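PDB 2QN0: neurotoxin from Clostridium botulinum, which probably cleaves neuronal SNARE proteins as the zinc-dependent light chain protease of botulinum neurotoxin serotype C1, which has dual substrate specificity. Local coordinates for residues P115-N120 and E184-L189; N119-I124 and A301-N305; I124-D130 and S306-P312. One frame throughout, in Å; residues are numbered along the deposited sequence.

Interaction 1 of 3, residues P115-N120 and E184-L189; sequences PFPGNN and EGFGAL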
loop_
_atom_site.group_PDB
_atom_site.type_symbol
_atom_site.label_atom_id
_atom_site.label_comp_id
_atom_site.label_asym_id
_atom_site.label_seq_id
_atom_site.Cartn_x
_atom_site.Cartn_y
_atom_site.Cartn_z
ATOM N N PRO A 115 1.690 -11.935 8.302
ATOM C CA PRO A 115 2.992 -12.376 7.802
ATOM C C PRO A 115 3.339 -13.634 8.587
ATOM O O PRO A 115 2.940 -13.765 9.747
ATOM C CB PRO A 115 3.920 -11.232 8.196
ATOM C CG PRO A 115 3.024 -10.037 8.157
ATOM C CD PRO A 115 1.763 -10.554 8.810
ATOM N N PHE A 116 4.050 -14.570 7.972
ATOM C CA PHE A 116 4.453 -15.755 8.714
ATOM C C PHE A 116 5.356 -15.195 9.811
ATOM O O PHE A 116 6.183 -14.320 9.551
ATOM C CB PHE A 116 5.269 -16.703 7.836
ATOM C CG PHE A 116 5.738 -17.936 8.560
ATOM C CD1 PHE A 116 5.031 -19.128 8.459
ATOM C CD2 PHE A 116 6.876 -17.896 9.358
ATOM C CE1 PHE A 116 5.453 -20.268 9.146
ATOM C CE2 PHE A 116 7.306 -19.028 10.051
ATOM C CZ PHE A 116 6.592 -20.214 9.943
ATOM N N PRO A 117 5.209 -15.680 11.054
ATOM C CA PRO A 117 6.060 -15.161 12.127
ATOM C C PRO A 117 7.498 -15.666 12.051
ATOM O O PRO A 117 7.869 -16.628 12.724
ATOM C CB PRO A 117 5.337 -15.622 13.393
ATOM C CG PRO A 117 4.717 -16.911 12.970
ATOM C CD PRO A 117 4.184 -16.594 11.585
ATOM N N GLY A 118 8.299 -15.007 11.220
ATOM C CA GLY A 118 9.689 -15.392 11.072
ATOM C C GLY A 118 10.309 -14.916 9.776
ATOM O O GLY A 118 9.649 -14.285 8.946
ATOM N N ASN A 119 11.599 -15.193 9.617
ATOM C CA ASN A 119 12.316 -14.835 8.402
ATOM C C ASN A 119 13.324 -15.936 8.089
ATOM O O ASN A 119 13.306 -16.994 8.721
ATOM C CB ASN A 119 13.022 -13.476 8.539
ATOM C CG ASN A 119 14.072 -13.459 9.632
ATOM O OD1 ASN A 119 14.578 -14.502 10.048
ATOM N ND2 ASN A 119 14.423 -12.260 10.090
ATOM N N ASN A 120 14.199 -15.689 7.122
ATOM C CA ASN A 120 15.188 -16.685 6.722
ATOM C C ASN A 120 16.030 -17.232 7.874
ATOM O O ASN A 120 16.399 -18.406 7.869
ATOM C CB ASN A 120 16.108 -16.110 5.632
ATOM C CG ASN A 120 16.984 -14.968 6.133
ATOM O OD1 ASN A 120 16.491 -13.963 6.655
ATOM N ND2 ASN A 120 18.295 -15.115 5.963
ATOM N N GLU A 184 10.335 -13.776 0.250
ATOM C CA GLU A 184 10.609 -15.184 0.516
ATOM C C GLU A 184 9.480 -16.014 1.126
ATOM O O GLU A 184 9.727 -16.872 1.975
ATOM C CB GLU A 184 11.849 -15.271 1.410
ATOM C CG GLU A 184 13.111 -14.704 0.768
ATOM C CD GLU A 184 14.224 -14.453 1.771
ATOM O OE1 GLU A 184 14.259 -15.140 2.813
ATOM O OE2 GLU A 184 15.075 -13.576 1.512
ATOM N N GLY A 185 8.249 -15.765 0.689
ATOM C CA GLY A 185 7.109 -16.515 1.191
ATOM C C GLY A 185 6.561 -16.117 2.554
ATOM O O GLY A 185 5.351 -16.164 2.773
ATOM N N PHE A 186 7.439 -15.728 3.473
ATOM C CA PHE A 186 6.999 -15.343 4.818
ATOM C C PHE A 186 6.062 -14.144 4.787
ATOM O O PHE A 186 4.980 -14.156 5.378
ATOM C CB PHE A 186 8.190 -14.942 5.689
ATOM C CG PHE A 186 9.252 -15.994 5.805
ATOM C CD1 PHE A 186 9.050 -17.124 6.588
ATOM C CD2 PHE A 186 10.465 -15.843 5.140
ATOM C CE1 PHE A 186 10.045 -18.094 6.708
ATOM C CE2 PHE A 186 11.464 -16.806 5.254
ATOM C CZ PHE A 186 11.252 -17.933 6.041
ATOM N N GLY A 187 6.503 -13.103 4.095
ATOM C CA GLY A 187 5.741 -11.875 4.053
ATOM C C GLY A 187 6.265 -11.065 5.225
ATOM O O GLY A 187 7.043 -11.582 6.031
ATOM N N ALA A 188 5.854 -9.805 5.332
ATOM C CA ALA A 188 6.311 -8.950 6.421
ATOM C C ALA A 188 5.424 -7.719 6.505
ATOM O O ALA A 188 4.669 -7.430 5.583
ATOM C CB ALA A 188 7.756 -8.525 6.185
ATOM N N LEU A 189 5.526 -6.998 7.614
ATOM C CA LEU A 189 4.743 -5.782 7.805
ATOM C C LEU A 189 5.113 -4.765 6.727
ATOM O O LEU A 189 6.290 -4.597 6.403
ATOM C CB LEU A 189 5.030 -5.196 9.196
ATOM C CG LEU A 189 4.402 -3.850 9.566
ATOM C CD1 LEU A 189 4.284 -3.753 11.080
ATOM C CD2 LEU A 189 5.245 -2.703 9.007
HETATM O O HOH W 1 8.385 -11.650 8.467
HETATM O O HOH W 2 13.891 -13.591 5.279
#
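Two loops without regular secondary structure meet here in a largely buried contact: residues 184-189, which run into strand 190-193 of the large mixed sheet, and residues 115-120, which lead from helix 101-112 towards strand 126-128. It illustrates how irregular segments can be joined by one backbone hydrogen bond and one well-placed aromatic ring. The hydrogen bond runs from Phe116 N to Phe186 O at 2.8 Å and is nearly linear (172°). Beside it Pro115 passes close to Gly187, its CG 3.7 Å from Ala188 C. At the backbone angles of Gly187 (phi 90°, psi 172°) a CB would jam against the carbonyl O of Phe186.

Phe186 supplies the largest share of the buried surface. The Gly118-Asn119 backbone covers one face of its ring, and Asn119 CA sits 3.9 Å from the ring centroid, almost on its normal, in a CH-pi contact. The Phe116 ring meets it obliquely, with Phe116 CD2 3.6 Å from Phe186 CD1. Two waters bridge the loops: water 1 donates to Gly118 O and to Gly187 O, and water 2 accepts from Asn120 N at 2.8 Å and lies 2.9 Å from Glu184 OE1, to which it can donate. The other carboxylate oxygen of Glu184 is held by Thr179.

Pro117 is the centre of an inverse gamma turn. Both phenylalanine rings touch Ile300 of helix 283-304, and Phe116 also packs on Leu326 and Tyr330 of helix 319-330, so the two rings carry the loops onto the helices of the clostridial neurotoxin zinc protease fold.

Interaction 2 of 3, residues N119-I124 and A301-N305; sequences NNNTPI and AKRLN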
loop_
_atom_site.group_PDB
_atom_site.type_symbol
_atom_site.label_atom_id
_atom_site.label_comp_id
_atom_site.label_asym_id
_atom_site.label_seq_id
_atom_site.Cartn_x
_atom_site.Cartn_y
_atom_site.Cartn_z
ATOM N N ASN A 119 11.599 -15.193 9.617
ATOM C CA ASN A 119 12.316 -14.835 8.402
ATOM C C ASN A 119 13.324 -15.936 8.089
ATOM O O ASN A 119 13.306 -16.994 8.721
ATOM C CB ASN A 119 13.022 -13.476 8.539
ATOM C CG ASN A 119 14.072 -13.459 9.632
ATOM O OD1 ASN A 119 14.578 -14.502 10.048
ATOM N ND2 ASN A 119 14.423 -12.260 10.090
ATOM N N ASN A 120 14.199 -15.689 7.122
ATOM C CA ASN A 120 15.188 -16.685 6.722
ATOM C C ASN A 120 16.030 -17.232 7.874
ATOM O O ASN A 120 16.399 -18.406 7.869
ATOM C CB ASN A 120 16.108 -16.110 5.632
ATOM C CG ASN A 120 16.984 -14.968 6.133
ATOM O OD1 ASN A 120 16.491 -13.963 6.655
ATOM N ND2 ASN A 120 18.295 -15.115 5.963
ATOM N N ASN A 121 16.321 -16.394 8.865
ATOM C CA ASN A 121 17.140 -16.822 9.995
ATOM C C ASN A 121 16.389 -17.400 11.195
ATOM O O ASN A 121 17.000 -17.737 12.211
ATOM C CB ASN A 121 18.035 -15.668 10.451
ATOM C CG ASN A 121 19.171 -15.404 9.483
ATOM O OD1 ASN A 121 19.885 -16.325 9.092
ATOM N ND2 ASN A 121 19.347 -14.147 9.098
ATOM N N THR A 122 15.070 -17.514 11.090
ATOM C CA THR A 122 14.277 -18.079 12.177
ATOM C C THR A 122 14.398 -19.602 12.139
ATOM O O THR A 122 14.295 -20.208 11.074
ATOM C CB THR A 122 12.786 -17.716 12.031
ATOM O OG1 THR A 122 12.638 -16.292 12.047
ATOM C CG2 THR A 122 11.974 -18.326 13.166
ATOM N N PRO A 123 14.641 -20.241 13.295
ATOM C CA PRO A 123 14.758 -21.702 13.303
ATOM C C PRO A 123 13.491 -22.328 12.731
ATOM O O PRO A 123 12.389 -21.822 12.950
ATOM C CB PRO A 123 14.948 -22.023 14.783
ATOM C CG PRO A 123 15.714 -20.834 15.275
ATOM C CD PRO A 123 14.983 -19.679 14.615
ATOM N N ILE A 124 13.648 -23.427 12.003
ATOM C CA ILE A 124 12.512 -24.103 11.388
ATOM C C ILE A 124 11.401 -24.508 12.362
ATOM O O ILE A 124 10.232 -24.581 11.976
ATOM C CB ILE A 124 12.982 -25.355 10.608
ATOM C CG1 ILE A 124 13.882 -24.924 9.446
ATOM C CG2 ILE A 124 11.786 -26.134 10.083
ATOM C CD1 ILE A 124 14.440 -26.077 8.634
ATOM N N ALA A 301 5.577 -24.635 4.324
ATOM C CA ALA A 301 4.780 -25.805 4.687
ATOM C C ALA A 301 5.609 -26.720 5.587
ATOM O O ALA A 301 5.100 -27.282 6.558
ATOM C CB ALA A 301 4.338 -26.556 3.433
ATOM N N LYS A 302 6.892 -26.856 5.261
ATOM C CA LYS A 302 7.797 -27.688 6.046
ATOM C C LYS A 302 7.898 -27.132 7.464
ATOM O O LYS A 302 7.874 -27.884 8.440
ATOM C CB LYS A 302 9.185 -27.717 5.402
ATOM C CG LYS A 302 10.235 -28.438 6.227
ATOM C CD LYS A 302 11.598 -28.387 5.555
ATOM C CE LYS A 302 12.650 -29.088 6.399
ATOM N NZ LYS A 302 12.300 -30.516 6.640
ATOM N N ARG A 303 8.014 -25.812 7.577
ATOM C CA ARG A 303 8.102 -25.178 8.886
ATOM C C ARG A 303 6.839 -25.476 9.684
ATOM O O ARG A 303 6.913 -25.823 10.862
ATOM C CB ARG A 303 8.278 -23.659 8.745
ATOM C CG ARG A 303 9.692 -23.207 8.388
ATOM C CD ARG A 303 9.732 -21.702 8.133
ATOM N NE ARG A 303 11.071 -21.207 7.815
ATOM C CZ ARG A 303 11.959 -20.794 8.715
ATOM N NH1 ARG A 303 11.664 -20.811 10.009
ATOM N NH2 ARG A 303 13.144 -20.348 8.319
ATOM N N LEU A 304 5.681 -25.355 9.039
ATOM C CA LEU A 304 4.414 -25.601 9.718
ATOM C C LEU A 304 4.296 -27.021 10.262
ATOM O O LEU A 304 3.503 -27.282 11.169
ATOM C CB LEU A 304 3.240 -25.295 8.785
ATOM C CG LEU A 304 3.061 -23.809 8.435
ATOM C CD1 LEU A 304 1.914 -23.645 7.453
ATOM C CD2 LEU A 304 2.801 -23.001 9.715
ATOM N N ASN A 305 5.083 -27.941 9.715
ATOM C CA ASN A 305 5.060 -29.322 10.186
ATOM C C ASN A 305 6.117 -29.525 11.267
ATOM O O ASN A 305 6.253 -30.623 11.804
ATOM C CB ASN A 305 5.354 -30.304 9.044
ATOM C CG ASN A 305 4.251 -30.360 8.014
ATOM O OD1 ASN A 305 3.068 -30.422 8.349
ATOM N ND2 ASN A 305 4.636 -30.359 6.742
HETATM O O HOH W 3 9.399 -21.846 11.456
#
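Asn119 opens a type I beta turn that closes at Thr122, with Thr122 N hydrogen-bonded to Asn119 O at 3.0 Å. The turn is tied a second time by Asn119 N, which donates to Thr122 OG1 at 2.9 Å, while the side-chain ND2 of Asn119 is hydrogen-bonded to Asp132. Asn120 and Asn121 form the corner and point away from the helix. At Thr122 the chain meets Arg303, near the C-terminal end of helix 283-304. As a worked example of arginine capturing a backbone carbonyl, the guanidinium of Arg303 directs both NH1 and NH2 at Thr122 O, at 2.9 and 3.0 Å. The Arg303 side chain also touches Phe186 of the neighbouring loop. Beyond Pro123, whose CA-to-CB bond points away, Ile124 packs on the aliphatic parts of Arg303 and Lys302, its CG2 4.0 Å from Arg303 CG and its CD1 4.2 Å from Lys302 CE. Water 3 accepts from Arg303 NH1 at 2.9 Å and lies 2.9 Å from Ile124 O, to which it can donate.

Interaction 3 of 3, residues I124-D130 and S306-P312; sequences INTFDFD and SITTANP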
loop_
_atom_site.group_PDB
_atom_site.type_symbol
_atom_site.label_atom_id
_atom_site.label_comp_id
_atom_site.label_asym_id
_atom_site.label_seq_id
_atom_site.Cartn_x
_atom_site.Cartn_y
_atom_site.Cartn_z
ATOM N N ILE A 124 13.648 -23.427 12.003
ATOM C CA ILE A 124 12.512 -24.103 11.388
ATOM C C ILE A 124 11.401 -24.508 12.362
ATOM O O ILE A 124 10.232 -24.581 11.976
ATOM C CB ILE A 124 12.982 -25.355 10.608
ATOM C CG1 ILE A 124 13.882 -24.924 9.446
ATOM C CG2 ILE A 124 11.786 -26.134 10.083
ATOM C CD1 ILE A 124 14.440 -26.077 8.634
ATOM N N ASN A 125 11.749 -24.763 13.619
ATOM C CA ASN A 125 10.739 -25.173 14.597
ATOM C C ASN A 125 10.167 -24.009 15.403
ATOM O O ASN A 125 9.446 -24.225 16.378
ATOM C CB ASN A 125 11.334 -26.196 15.573
ATOM C CG ASN A 125 12.359 -25.584 16.516
ATOM O OD1 ASN A 125 12.688 -24.399 16.418
ATOM N ND2 ASN A 125 12.871 -26.395 17.435
ATOM N N THR A 126 10.455 -22.784 14.978
ATOM C CA THR A 126 10.019 -21.608 15.721
ATOM C C THR A 126 9.095 -20.606 15.032
ATOM O O THR A 126 9.200 -20.364 13.830
ATOM C CB THR A 126 11.256 -20.826 16.210
ATOM O OG1 THR A 126 12.055 -21.675 17.042
ATOM C CG2 THR A 126 10.847 -19.580 16.993
ATOM N N PHE A 127 8.189 -20.036 15.827
ATOM C CA PHE A 127 7.272 -18.980 15.389
ATOM C C PHE A 127 7.823 -17.763 16.135
ATOM O O PHE A 127 7.848 -17.764 17.364
ATOM C CB PHE A 127 5.835 -19.211 15.886
ATOM C CG PHE A 127 4.943 -19.965 14.926
ATOM C CD1 PHE A 127 5.303 -20.161 13.598
ATOM C CD2 PHE A 127 3.709 -20.450 15.360
ATOM C CE1 PHE A 127 4.446 -20.829 12.716
ATOM C CE2 PHE A 127 2.847 -21.117 14.486
ATOM C CZ PHE A 127 3.215 -21.307 13.161
ATOM N N ASP A 128 8.279 -16.740 15.416
ATOM C CA ASP A 128 8.810 -15.542 16.066
ATOM C C ASP A 128 7.934 -14.345 15.727
ATOM O O ASP A 128 8.023 -13.781 14.638
ATOM C CB ASP A 128 10.250 -15.283 15.618
ATOM C CG ASP A 128 10.874 -14.083 16.309
ATOM O OD1 ASP A 128 10.234 -13.497 17.209
ATOM O OD2 ASP A 128 12.016 -13.727 15.951
ATOM N N PHE A 129 7.087 -13.958 16.675
ATOM C CA PHE A 129 6.176 -12.843 16.471
ATOM C C PHE A 129 6.816 -11.461 16.605
ATOM O O PHE A 129 6.142 -10.445 16.429
ATOM C CB PHE A 129 4.980 -12.998 17.418
ATOM C CG PHE A 129 4.097 -14.171 17.076
ATOM C CD1 PHE A 129 3.060 -14.035 16.158
ATOM C CD2 PHE A 129 4.336 -15.426 17.632
ATOM C CE1 PHE A 129 2.273 -15.125 15.796
ATOM C CE2 PHE A 129 3.555 -16.526 17.278
ATOM C CZ PHE A 129 2.520 -16.376 16.357
ATOM N N ASP A 130 8.115 -11.421 16.905
ATOM C CA ASP A 130 8.833 -10.148 17.030
ATOM C C ASP A 130 9.915 -10.000 15.961
ATOM O O ASP A 130 10.730 -9.077 16.029
ATOM C CB ASP A 130 9.517 -10.019 18.400
ATOM C CG ASP A 130 8.536 -9.828 19.540
ATOM O OD1 ASP A 130 7.565 -9.057 19.382
ATOM O OD2 ASP A 130 8.752 -10.440 20.607
ATOM N N SER A 306 6.855 -28.466 11.591
ATOM C CA SER A 306 7.932 -28.566 12.574
ATOM C C SER A 306 7.863 -27.633 13.779
ATOM O O SER A 306 8.750 -27.670 14.632
ATOM C CB SER A 306 9.273 -28.328 11.873
ATOM O OG SER A 306 9.344 -29.042 10.651
ATOM N N ILE A 307 6.832 -26.799 13.865
ATOM C CA ILE A 307 6.747 -25.856 14.979
ATOM C C ILE A 307 6.592 -26.499 16.353
ATOM O O ILE A 307 5.643 -27.243 16.600
ATOM C CB ILE A 307 5.587 -24.854 14.792
ATOM C CG1 ILE A 307 5.643 -24.234 13.391
ATOM C CG2 ILE A 307 5.693 -23.758 15.840
ATOM C CD1 ILE A 307 6.931 -23.476 13.099
ATOM N N THR A 308 7.522 -26.182 17.250
ATOM C CA THR A 308 7.496 -26.709 18.612
ATOM C C THR A 308 7.654 -25.598 19.644
ATOM O O THR A 308 7.377 -25.796 20.828
ATOM C CB THR A 308 8.633 -27.713 18.845
ATOM O OG1 THR A 308 9.891 -27.042 18.713
ATOM C CG2 THR A 308 8.556 -28.846 17.841
ATOM N N THR A 309 8.104 -24.429 19.199
ATOM C CA THR A 309 8.307 -23.317 20.112
ATOM C C THR A 309 7.968 -21.975 19.472
ATOM O O THR A 309 7.964 -21.839 18.248
ATOM C CB THR A 309 9.766 -23.292 20.621
ATOM O OG1 THR A 309 9.929 -22.231 21.570
ATOM C CG2 THR A 309 10.730 -23.091 19.466
ATOM N N ALA A 310 7.680 -20.987 20.310
ATOM C CA ALA A 310 7.328 -19.659 19.825
ATOM C C ALA A 310 7.952 -18.561 20.672
ATOM O O ALA A 310 8.233 -18.756 21.857
ATOM C CB ALA A 310 5.812 -19.504 19.809
ATOM N N ASN A 311 8.170 -17.409 20.048
ATOM C CA ASN A 311 8.743 -16.255 20.727
ATOM C C ASN A 311 7.843 -15.045 20.489
ATOM O O ASN A 311 7.505 -14.734 19.348
ATOM C CB ASN A 311 10.144 -15.962 20.184
ATOM C CG ASN A 311 10.751 -14.709 20.785
ATOM O OD1 ASN A 311 10.969 -14.631 21.994
ATOM N ND2 ASN A 311 11.021 -13.716 19.942
ATOM N N PRO A 312 7.407 -14.371 21.567
ATOM C CA PRO A 312 7.714 -14.694 22.966
ATOM C C PRO A 312 7.009 -15.974 23.421
ATOM O O PRO A 312 6.093 -16.457 22.751
ATOM C CB PRO A 312 7.233 -13.453 23.718
ATOM C CG PRO A 312 6.093 -12.977 22.884
ATOM C CD PRO A 312 6.631 -13.123 21.478
HETATM O O HOH W 4 11.883 -29.066 17.467
HETATM O O HOH W 5 11.469 -11.006 21.247
#
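Ile307 is the bump that fills the face of the Phe127 ring, although Asn125 and Asn311 are covered about as much. Ile307 CG2 sits 4.0 Å from the ring centroid in a CH-pi contact, and Ile307 CD1 comes within 3.7 Å of Phe127 CE1. The small Ala310 lets the base of the same phenylalanine settle, CB of Phe127 lying 3.9 Å from CB of Ala310. Phe127 also meets Leu326 of helix 319-330 and Leu304 of helix 283-304, while Ile307 touches Ile319 and Ala310 touches Phe315. The backbones form a two-stranded parallel sheet, 126-128 beside 309-311, hydrogen-bonded from Phe127 N to Thr309 O (3.0 Å), Asn311 N to Phe127 O (2.7 Å) and Phe129 N to Asn311 O (2.8 Å). At its start Asn125 O accepts from both Thr308 N and Thr309 N. On the other face Thr309 CG2 presses to 3.1 Å from Thr126 OG1, and Asn311 ND2 donates to Asp128 OD1 at 2.9 Å. That oxygen also takes Asp130 N in an Asx turn. Pro312, after a cis peptide bond, fits its CD 3.5 Å from Asp130 OD2; Asp130 OD1 is hydrogen-bonded to Ser135.

The three contacts form one continuous patch, with centres about 10 Å (interactions 1 and 2), 12 Å (1 and 3) and 8 Å (2 and 3) apart. Residues 115-130 are the common thread, meeting in turn 184-189, then the end of helix 283-304, then strand 309-311, which follows that helix. Interactions 1 and 2 share Asn119 and Asn120; interactions 2 and 3 share Ile124. Phe116, Phe127 and Leu304 touch one another where the contacts converge, and Pro117 O lies 2.7 Å from Asp128 N, a probable hydrogen bond. One winding segment thus draws sequence-distant parts of the protease together; none of the three contacts includes a zinc ligand.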